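TT1561 protein (Thermus thermophilus, PDB 1UF3) is of unknown function but binds calcium and belongs to the calcineurin-like metallophosphoesterase superfamily, which suggests a phosphoesterase. Local coordinates at residues I39-A53 against V69-E83. Residues are numbered along the deposited sequence; the frame is centred on the assembly and turned at random.
Sequences IGNLMPKAAKSRDYA and VPGPQDAPIWEYLRE. With CA (calcium ion), chain I.
The Tyr52 ring lies between Tyr80 CA, 4.2 Å from its centroid and 7° off the normal (a CH-pi contact), and CG of selenomethionine Met43 on the opposite face, nearer the rim; Asp74 OD1 meets its edge in plane. The Tyr80 ring receives Leu42 CD2 at its edge (3.7 Å to CE1) and Pro70 CB over one face, while its OH is hydrogen-bonded with Asn96 OD1. Both rings, from the first turns of helices 49-59 and 77-90, pack against the loops that follow adjacent parallel strands 35-39 and 66-69; in this calcineurin-like fold Gly40-Asn41 and Gly71-Asp74 probably correspond, in divergent form, to the family's GDxxD and GNH[DE] signatures.

Asp74 OD2 takes Leu42 N (3.1 Å) on its syn lone pair and Gly71 N on its anti one; OD1 takes Met43 N syn and Tyr52 OH (2.5 Å) anti. Four bonds thus fix the rotation of this buried group. The Gln73 and Asn41 amides are inclined by 47°; Gln73 N approaches Asn41 OD1 (2.7 Å) from above the carbonyl plane, whereas the Gln73 chain, extended beyond CG (chi2 -175°), carries OE1 to Lys45 N (3.2 Å), which bonds it in plane.

The same loops bind calcium through Lys45 O, Ala47 O, Ala75 O and four waters. In this chain Glu79 stays in the second shell, its OE2 accepting from two of those waters. A third, 2.5 Å from the calcium ion, donates to Tyr52 OH at 2.9 Å.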
ATOM      1  N   ILE A  39       3.830  10.658  27.548  1.00 21.72           N
ATOM      2  CA  ILE A  39       4.045  11.617  28.621  1.00 22.10           C
ATOM      3  C   ILE A  39       4.942  11.009  29.698  1.00 22.13           C
ATOM      4  O   ILE A  39       4.758   9.853  30.051  1.00 21.78           O
ATOM      5  CB  ILE A  39       2.690  12.001  29.289  1.00 21.68           C
ATOM      6  CG1 ILE A  39       1.670  12.468  28.235  1.00 23.29           C
ATOM      7  CG2 ILE A  39       2.911  13.123  30.274  1.00 21.68           C
ATOM      8  CD1 ILE A  39       2.019  13.810  27.592  1.00 22.36           C
ATOM      9  N   GLY A  40       5.894  11.783  30.226  1.00 23.69           N
ATOM     10  CA  GLY A  40       6.783  11.258  31.261  1.00 25.52           C
ATOM     11  C   GLY A  40       6.034  10.923  32.554  1.00 27.79           C
ATOM     12  O   GLY A  40       4.813  11.035  32.598  1.00 28.21           O
ATOM     13  N   ASN A  41       6.731  10.509  33.611  1.00 27.59           N
ATOM     14  CA  ASN A  41       8.186  10.346  33.634  1.00 27.45           C
ATOM     15  C   ASN A  41       8.618   9.201  32.739  1.00 24.37           C
ATOM     16  O   ASN A  41       8.125   8.087  32.868  1.00 26.08           O
ATOM     17  CB  ASN A  41       8.673  10.037  35.068  1.00 28.19           C
ATOM     18  CG  ASN A  41       8.234  11.076  36.078  1.00 28.65           C
ATOM     19  OD1 ASN A  41       8.608  12.247  35.992  1.00 29.75           O
ATOM     20  ND2 ASN A  41       7.432  10.650  37.052  1.00 29.25           N
ATOM     21  N   LEU A  42       9.538   9.467  31.819  1.00 24.81           N
ATOM     22  CA  LEU A  42      10.017   8.389  30.967  1.00 23.74           C
ATOM     23  C   LEU A  42      10.869   7.468  31.840  1.00 23.84           C
ATOM     24  O   LEU A  42      10.781   6.249  31.752  1.00 22.82           O
ATOM     25  CB  LEU A  42      10.903   8.927  29.837  1.00 24.99           C
ATOM     26  CG  LEU A  42      10.279   9.626  28.619  1.00 26.72           C
ATOM     27  CD1 LEU A  42       9.554  10.897  29.032  1.00 21.79           C
ATOM     28  CD2 LEU A  42      11.405   9.951  27.626  1.00 24.71           C
HETATM   29  N   MSE A  43      11.679   8.094  32.689  1.00 25.97           N
HETATM   30  CA  MSE A  43      12.633   7.419  33.581  1.00 27.60           C
HETATM   31  C   MSE A  43      12.522   7.946  35.007  1.00 27.62           C
HETATM   32  O   MSE A  43      12.077   9.079  35.222  1.00 27.76           O
HETATM   33  CB  MSE A  43      14.067   7.746  33.134  1.00 31.46           C
HETATM   34  CG  MSE A  43      14.556   7.067  31.894  1.00 34.23           C
HETATM   35 SE   MSE A  43      14.907   5.260  32.306  1.00 44.89          SE
HETATM   36  CE  MSE A  43      14.380   4.491  30.600  1.00 38.47           C
ATOM     37  N   PRO A  44      12.951   7.143  36.000  1.00 27.31           N
ATOM     38  CA  PRO A  44      12.907   7.583  37.398  1.00 26.20           C
ATOM     39  C   PRO A  44      14.067   8.565  37.515  1.00 28.36           C
ATOM     40  O   PRO A  44      14.994   8.529  36.701  1.00 27.29           O
ATOM     41  CB  PRO A  44      13.211   6.307  38.183  1.00 27.99           C
ATOM     42  CG  PRO A  44      12.834   5.207  37.245  1.00 29.23           C
ATOM     43  CD  PRO A  44      13.309   5.722  35.910  1.00 26.02           C
ATOM     44  N   LYS A  45      14.035   9.429  38.522  1.00 29.68           N
ATOM     45  CA  LYS A  45      15.105  10.402  38.735  1.00 30.94           C
ATOM     46  C   LYS A  45      16.501   9.749  38.683  1.00 31.91           C
ATOM     47  O   LYS A  45      17.430  10.305  38.087  1.00 30.80           O
ATOM     48  CB  LYS A  45      14.899  11.098  40.094  1.00 32.10           C
ATOM     49  CG  LYS A  45      16.018  12.016  40.555  1.00 31.20           C
ATOM     50  CD  LYS A  45      16.183  13.203  39.624  1.00 33.02           C
ATOM     51  CE  LYS A  45      17.345  14.094  40.041  1.00 32.02           C
ATOM     52  NZ  LYS A  45      17.141  14.660  41.406  1.00 32.34           N
ATOM     53  N   ALA A  46      16.630   8.565  39.288  1.00 30.86           N
ATOM     54  CA  ALA A  46      17.909   7.844  39.353  1.00 30.85           C
ATOM     55  C   ALA A  46      18.583   7.597  38.010  1.00 30.40           C
ATOM     56  O   ALA A  46      19.805   7.588  37.921  1.00 29.89           O
ATOM     57  CB  ALA A  46      17.718   6.500  40.078  1.00 30.65           C
ATOM     58  N   ALA A  47      17.782   7.366  36.978  1.00 29.76           N
ATOM     59  CA  ALA A  47      18.299   7.101  35.643  1.00 27.98           C
ATOM     60  C   ALA A  47      19.272   8.160  35.139  1.00 26.59           C
ATOM     61  O   ALA A  47      19.191   9.361  35.507  1.00 25.24           O
ATOM     62  CB  ALA A  47      17.139   6.946  34.673  1.00 26.01           C
ATOM     63  N   LYS A  48      20.199   7.695  34.305  1.00 28.29           N
ATOM     64  CA  LYS A  48      21.228   8.537  33.683  1.00 31.46           C
ATOM     65  C   LYS A  48      21.159   8.432  32.148  1.00 30.83           C
ATOM     66  O   LYS A  48      20.375   7.665  31.598  1.00 29.70           O
ATOM     67  CB  LYS A  48      22.630   8.103  34.142  1.00 33.85           C
ATOM     68  CG  LYS A  48      22.886   8.232  35.643  1.00 40.53           C
ATOM     69  CD  LYS A  48      24.376   7.997  35.966  1.00 42.38           C
ATOM     70  CE  LYS A  48      24.727   8.410  37.397  1.00 43.76           C
ATOM     71  NZ  LYS A  48      24.157   7.476  38.417  1.00 44.71           N
ATOM     72  N   SER A  49      22.014   9.185  31.465  1.00 31.51           N
ATOM     73  CA  SER A  49      22.033   9.189  30.005  1.00 31.89           C
ATOM     74  C   SER A  49      21.836   7.841  29.325  1.00 32.12           C
ATOM     75  O   SER A  49      20.919   7.678  28.513  1.00 31.74           O
ATOM     76  CB  SER A  49      23.328   9.820  29.507  1.00 31.01           C
ATOM     77  OG  SER A  49      23.406  11.175  29.909  1.00 32.81           O
ATOM     78  N   ARG A  50      22.682   6.868  29.653  1.00 32.45           N
ATOM     79  CA  ARG A  50      22.588   5.563  29.016  1.00 31.35           C
ATOM     80  C   ARG A  50      21.223   4.899  29.119  1.00 30.65           C
ATOM     81  O   ARG A  50      20.865   4.090  28.265  1.00 27.86           O
ATOM     82  CB  ARG A  50      23.661   4.611  29.555  1.00 36.02           C
ATOM     83  CG  ARG A  50      23.634   4.394  31.064  1.00 41.45           C
ATOM     84  CD  ARG A  50      24.706   3.378  31.508  1.00 46.08           C
ATOM     85  NE  ARG A  50      25.917   3.460  30.687  1.00 49.05           N
ATOM     86  CZ  ARG A  50      26.138   2.720  29.602  1.00 51.32           C
ATOM     87  NH1 ARG A  50      25.235   1.830  29.205  1.00 51.96           N
ATOM     88  NH2 ARG A  50      27.252   2.884  28.894  1.00 52.38           N
ATOM     89  N   ASP A  51      20.467   5.233  30.162  1.00 30.27           N
ATOM     90  CA  ASP A  51      19.140   4.651  30.347  1.00 29.18           C
ATOM     91  C   ASP A  51      18.170   5.258  29.323  1.00 27.96           C
ATOM     92  O   ASP A  51      17.353   4.561  28.726  1.00 29.01           O
ATOM     93  CB  ASP A  51      18.641   4.939  31.774  1.00 29.35           C
ATOM     94  CG  ASP A  51      19.597   4.422  32.846  1.00 28.32           C
ATOM     95  OD1 ASP A  51      19.862   3.213  32.829  1.00 26.73           O
ATOM     96  OD2 ASP A  51      20.065   5.219  33.692  1.00 29.01           O
ATOM     97  N   TYR A  52      18.262   6.565  29.134  1.00 27.71           N
ATOM     98  CA  TYR A  52      17.393   7.236  28.174  1.00 26.88           C
ATOM     99  C   TYR A  52      17.703   6.696  26.782  1.00 26.55           C
ATOM    100  O   TYR A  52      16.803   6.490  25.965  1.00 27.34           O
ATOM    101  CB  TYR A  52      17.608   8.750  28.248  1.00 24.09           C
ATOM    102  CG  TYR A  52      16.912   9.376  29.444  1.00 26.30           C
ATOM    103  CD1 TYR A  52      17.614   9.699  30.604  1.00 25.99           C
ATOM    104  CD2 TYR A  52      15.536   9.624  29.421  1.00 25.44           C
ATOM    105  CE1 TYR A  52      16.971  10.249  31.703  1.00 26.02           C
ATOM    106  CE2 TYR A  52      14.881  10.178  30.517  1.00 24.02           C
ATOM    107  CZ  TYR A  52      15.597  10.488  31.654  1.00 24.64           C
ATOM    108  OH  TYR A  52      14.945  11.024  32.747  1.00 24.19           O
ATOM    109  N   ALA A  53      18.977   6.414  26.523  1.00 25.52           N
ATOM    110  CA  ALA A  53      19.354   5.884  25.226  1.00 25.22           C
ATOM    111  C   ALA A  53      18.689   4.538  24.968  1.00 26.03           C
ATOM    112  O   ALA A  53      18.219   4.280  23.856  1.00 27.23           O
ATOM    113  CB  ALA A  53      20.867   5.768  25.124  1.00 25.30           C
ATOM    114  N   VAL A  69       6.967  14.321  26.110  1.00 19.43           N
ATOM    115  CA  VAL A  69       7.433  15.388  26.985  1.00 19.18           C
ATOM    116  C   VAL A  69       7.944  14.672  28.247  1.00 19.52           C
ATOM    117  O   VAL A  69       7.505  13.564  28.583  1.00 18.77           O
ATOM    118  CB  VAL A  69       6.332  16.412  27.347  1.00 20.71           C
ATOM    119  CG1 VAL A  69       5.783  17.048  26.081  1.00 23.89           C
ATOM    120  CG2 VAL A  69       5.235  15.754  28.150  1.00 17.72           C
ATOM    121  N   PRO A  70       8.900  15.284  28.940  1.00 19.57           N
ATOM    122  CA  PRO A  70       9.446  14.660  30.147  1.00 20.79           C
ATOM    123  C   PRO A  70       8.558  14.902  31.373  1.00 22.33           C
ATOM    124  O   PRO A  70       7.668  15.770  31.354  1.00 22.58           O
ATOM    125  CB  PRO A  70      10.804  15.330  30.270  1.00 16.05           C
ATOM    126  CG  PRO A  70      10.480  16.758  29.849  1.00 17.46           C
ATOM    127  CD  PRO A  70       9.550  16.586  28.661  1.00 16.25           C
ATOM    128  N   GLY A  71       8.799  14.126  32.429  1.00 24.03           N
ATOM    129  CA  GLY A  71       8.038  14.285  33.661  1.00 24.19           C
ATOM    130  C   GLY A  71       8.857  14.998  34.726  1.00 25.79           C
ATOM    131  O   GLY A  71      10.010  15.378  34.481  1.00 26.99           O
ATOM    132  N   PRO A  72       8.293  15.201  35.929  1.00 24.96           N
ATOM    133  CA  PRO A  72       9.030  15.885  36.998  1.00 24.72           C
ATOM    134  C   PRO A  72      10.337  15.182  37.411  1.00 22.77           C
ATOM    135  O   PRO A  72      11.251  15.820  37.888  1.00 23.32           O
ATOM    136  CB  PRO A  72       8.009  15.945  38.149  1.00 25.57           C
ATOM    137  CG  PRO A  72       6.659  15.891  37.409  1.00 23.93           C
ATOM    138  CD  PRO A  72       6.920  14.870  36.351  1.00 23.21           C
ATOM    139  N   GLN A  73      10.425  13.878  37.210  1.00 24.98           N
ATOM    140  CA  GLN A  73      11.629  13.135  37.572  1.00 27.67           C
ATOM    141  C   GLN A  73      12.720  12.950  36.476  1.00 28.74           C
ATOM    142  O   GLN A  73      13.787  12.385  36.744  1.00 25.90           O
ATOM    143  CB  GLN A  73      11.220  11.768  38.121  1.00 28.71           C
ATOM    144  CG  GLN A  73      10.581  11.826  39.508  1.00 31.11           C
ATOM    145  CD  GLN A  73      10.305  10.439  40.062  1.00 32.00           C
ATOM    146  OE1 GLN A  73      11.189   9.585  40.063  1.00 33.06           O
ATOM    147  NE2 GLN A  73       9.077  10.205  40.527  1.00 32.43           N
ATOM    148  N   ASP A  74      12.459  13.429  35.260  1.00 28.56           N
ATOM    149  CA  ASP A  74      13.413  13.294  34.155  1.00 28.51           C
ATOM    150  C   ASP A  74      14.503  14.364  34.236  1.00 28.80           C
ATOM    151  O   ASP A  74      14.717  15.130  33.287  1.00 28.51           O
ATOM    152  CB  ASP A  74      12.669  13.386  32.807  1.00 25.96           C
ATOM    153  CG  ASP A  74      11.859  12.150  32.507  1.00 26.39           C
ATOM    154  OD1 ASP A  74      12.445  11.041  32.446  1.00 27.09           O
ATOM    155  OD2 ASP A  74      10.626  12.271  32.330  1.00 26.89           O
ATOM    156  N   ALA A  75      15.206  14.404  35.367  1.00 28.62           N
ATOM    157  CA  ALA A  75      16.252  15.398  35.584  1.00 26.76           C
ATOM    158  C   ALA A  75      17.647  14.798  35.859  1.00 26.65           C
ATOM    159  O   ALA A  75      17.780  13.643  36.289  1.00 27.06           O
ATOM    160  CB  ALA A  75      15.827  16.330  36.737  1.00 26.34           C
ATOM    161  N   PRO A  76      18.708  15.560  35.554  1.00 24.75           N
ATOM    162  CA  PRO A  76      18.677  16.908  34.979  1.00 25.51           C
ATOM    163  C   PRO A  76      18.121  16.903  33.541  1.00 24.92           C
ATOM    164  O   PRO A  76      18.195  15.900  32.825  1.00 23.35           O
ATOM    165  CB  PRO A  76      20.139  17.349  35.055  1.00 23.26           C
ATOM    166  CG  PRO A  76      20.871  16.054  34.857  1.00 25.74           C
ATOM    167  CD  PRO A  76      20.095  15.107  35.746  1.00 25.53           C
ATOM    168  N   ILE A  77      17.560  18.036  33.148  1.00 25.18           N
ATOM    169  CA  ILE A  77      16.937  18.208  31.839  1.00 25.85           C
ATOM    170  C   ILE A  77      17.848  17.846  30.661  1.00 25.54           C
ATOM    171  O   ILE A  77      17.409  17.250  29.682  1.00 26.97           O
ATOM    172  CB  ILE A  77      16.443  19.690  31.688  1.00 24.27           C
ATOM    173  CG1 ILE A  77      15.722  19.906  30.348  1.00 24.45           C
ATOM    174  CG2 ILE A  77      17.623  20.630  31.775  1.00 25.19           C
ATOM    175  CD1 ILE A  77      14.408  19.186  30.216  1.00 22.39           C
ATOM    176  N   TRP A  78      19.123  18.185  30.774  1.00 27.00           N
ATOM    177  CA  TRP A  78      20.072  17.948  29.698  1.00 24.45           C
ATOM    178  C   TRP A  78      20.350  16.508  29.323  1.00 24.97           C
ATOM    179  O   TRP A  78      20.774  16.248  28.187  1.00 24.13           O
ATOM    180  CB  TRP A  78      21.380  18.692  30.001  1.00 24.14           C
ATOM    181  CG  TRP A  78      21.158  20.161  30.321  1.00 23.32           C
ATOM    182  CD1 TRP A  78      21.447  20.787  31.495  1.00 21.86           C
ATOM    183  CD2 TRP A  78      20.640  21.184  29.441  1.00 22.04           C
ATOM    184  NE1 TRP A  78      21.145  22.124  31.409  1.00 23.89           N
ATOM    185  CE2 TRP A  78      20.650  22.396  30.161  1.00 20.38           C
ATOM    186  CE3 TRP A  78      20.179  21.187  28.116  1.00 22.00           C
ATOM    187  CZ2 TRP A  78      20.213  23.611  29.610  1.00 21.56           C
ATOM    188  CZ3 TRP A  78      19.740  22.405  27.557  1.00 19.80           C
ATOM    189  CH2 TRP A  78      19.763  23.596  28.308  1.00 19.61           C
ATOM    190  N   GLU A  79      20.120  15.566  30.239  1.00 22.77           N
ATOM    191  CA  GLU A  79      20.345  14.158  29.911  1.00 24.35           C
ATOM    192  C   GLU A  79      19.218  13.662  29.008  1.00 23.87           C
ATOM    193  O   GLU A  79      19.459  13.026  27.965  1.00 23.48           O
ATOM    194  CB  GLU A  79      20.424  13.288  31.176  1.00 25.97           C
ATOM    195  CG  GLU A  79      21.584  13.677  32.088  1.00 31.18           C
ATOM    196  CD  GLU A  79      22.020  12.562  33.049  1.00 33.30           C
ATOM    197  OE1 GLU A  79      23.102  12.729  33.639  1.00 37.19           O
ATOM    198  OE2 GLU A  79      21.308  11.540  33.216  1.00 34.20           O
ATOM    199  N   TYR A  80      17.984  13.928  29.428  1.00 23.43           N
ATOM    200  CA  TYR A  80      16.810  13.569  28.625  1.00 23.70           C
ATOM    201  C   TYR A  80      16.992  14.260  27.259  1.00 21.99           C
ATOM    202  O   TYR A  80      16.909  13.617  26.218  1.00 24.53           O
ATOM    203  CB  TYR A  80      15.522  14.092  29.301  1.00 23.88           C
ATOM    204  CG  TYR A  80      14.315  14.350  28.372  1.00 22.91           C
ATOM    205  CD1 TYR A  80      13.473  13.307  27.977  1.00 23.73           C
ATOM    206  CD2 TYR A  80      14.021  15.636  27.913  1.00 21.50           C
ATOM    207  CE1 TYR A  80      12.361  13.535  27.150  1.00 24.09           C
ATOM    208  CE2 TYR A  80      12.901  15.879  27.082  1.00 23.14           C
ATOM    209  CZ  TYR A  80      12.077  14.826  26.711  1.00 23.94           C
ATOM    210  OH  TYR A  80      10.944  15.044  25.933  1.00 26.34           O
ATOM    211  N   LEU A  81      17.274  15.560  27.283  1.00 22.28           N
ATOM    212  CA  LEU A  81      17.425  16.339  26.052  1.00 24.41           C
ATOM    213  C   LEU A  81      18.508  15.832  25.082  1.00 26.02           C
ATOM    214  O   LEU A  81      18.288  15.786  23.862  1.00 25.37           O
ATOM    215  CB  LEU A  81      17.693  17.811  26.377  1.00 22.81           C
ATOM    216  CG  LEU A  81      17.391  18.780  25.214  1.00 23.91           C
ATOM    217  CD1 LEU A  81      15.862  18.807  24.985  1.00 19.66           C
ATOM    218  CD2 LEU A  81      17.887  20.193  25.515  1.00 23.98           C
ATOM    219  N   ARG A  82      19.668  15.445  25.603  1.00 25.41           N
ATOM    220  CA  ARG A  82      20.727  14.976  24.720  1.00 24.84           C
ATOM    221  C   ARG A  82      20.407  13.685  24.021  1.00 24.84           C
ATOM    222  O   ARG A  82      20.704  13.521  22.825  1.00 22.35           O
ATOM    223  CB  ARG A  82      22.048  14.795  25.461  1.00 27.97           C
ATOM    224  CG  ARG A  82      23.208  14.526  24.480  1.00 30.25           C
ATOM    225  CD  ARG A  82      24.522  15.081  24.993  1.00 35.38           C
ATOM    226  NE  ARG A  82      25.515  15.145  23.922  1.00 37.58           N
ATOM    227  CZ  ARG A  82      26.803  15.418  24.104  1.00 37.24           C
ATOM    228  NH1 ARG A  82      27.278  15.654  25.322  1.00 38.22           N
ATOM    229  NH2 ARG A  82      27.617  15.465  23.062  1.00 37.40           N
ATOM    230  N   GLU A  83      19.824  12.755  24.772  1.00 23.50           N
ATOM    231  CA  GLU A  83      19.477  11.463  24.227  1.00 22.49           C
ATOM    232  C   GLU A  83      18.296  11.562  23.256  1.00 22.44           C
ATOM    233  O   GLU A  83      18.175  10.741  22.343  1.00 22.39           O
ATOM    234  CB  GLU A  83      19.182  10.472  25.364  1.00 22.89           C
ATOM    235  CG  GLU A  83      20.412  10.183  26.237  1.00 22.92           C
ATOM    236  CD  GLU A  83      21.576   9.620  25.427  1.00 26.16           C
ATOM    237  OE1 GLU A  83      22.742   9.870  25.802  1.00 29.87           O
ATOM    238  OE2 GLU A  83      21.330   8.917  24.421  1.00 26.11           O
TER
HETATM  239 CA    CA I 901      18.412  11.392  36.173  1.00 29.86          CA
HETATM  240  O   HOH W   1       6.629  12.452  39.528  1.00 38.82           O
HETATM  241  O   HOH W   2      16.224  10.597  35.308  1.00 22.15           O
HETATM  242  O   HOH W   3      24.516  10.383  32.487  1.00 42.03           O
HETATM  243  O   HOH W   4      18.752  11.979  33.725  1.00 26.08           O
HETATM  244  O   HOH W   5      20.867  11.662  36.015  1.00 24.32           O
HETATM  245  O   HOH W   6      20.107  11.795  38.368  1.00 31.71           O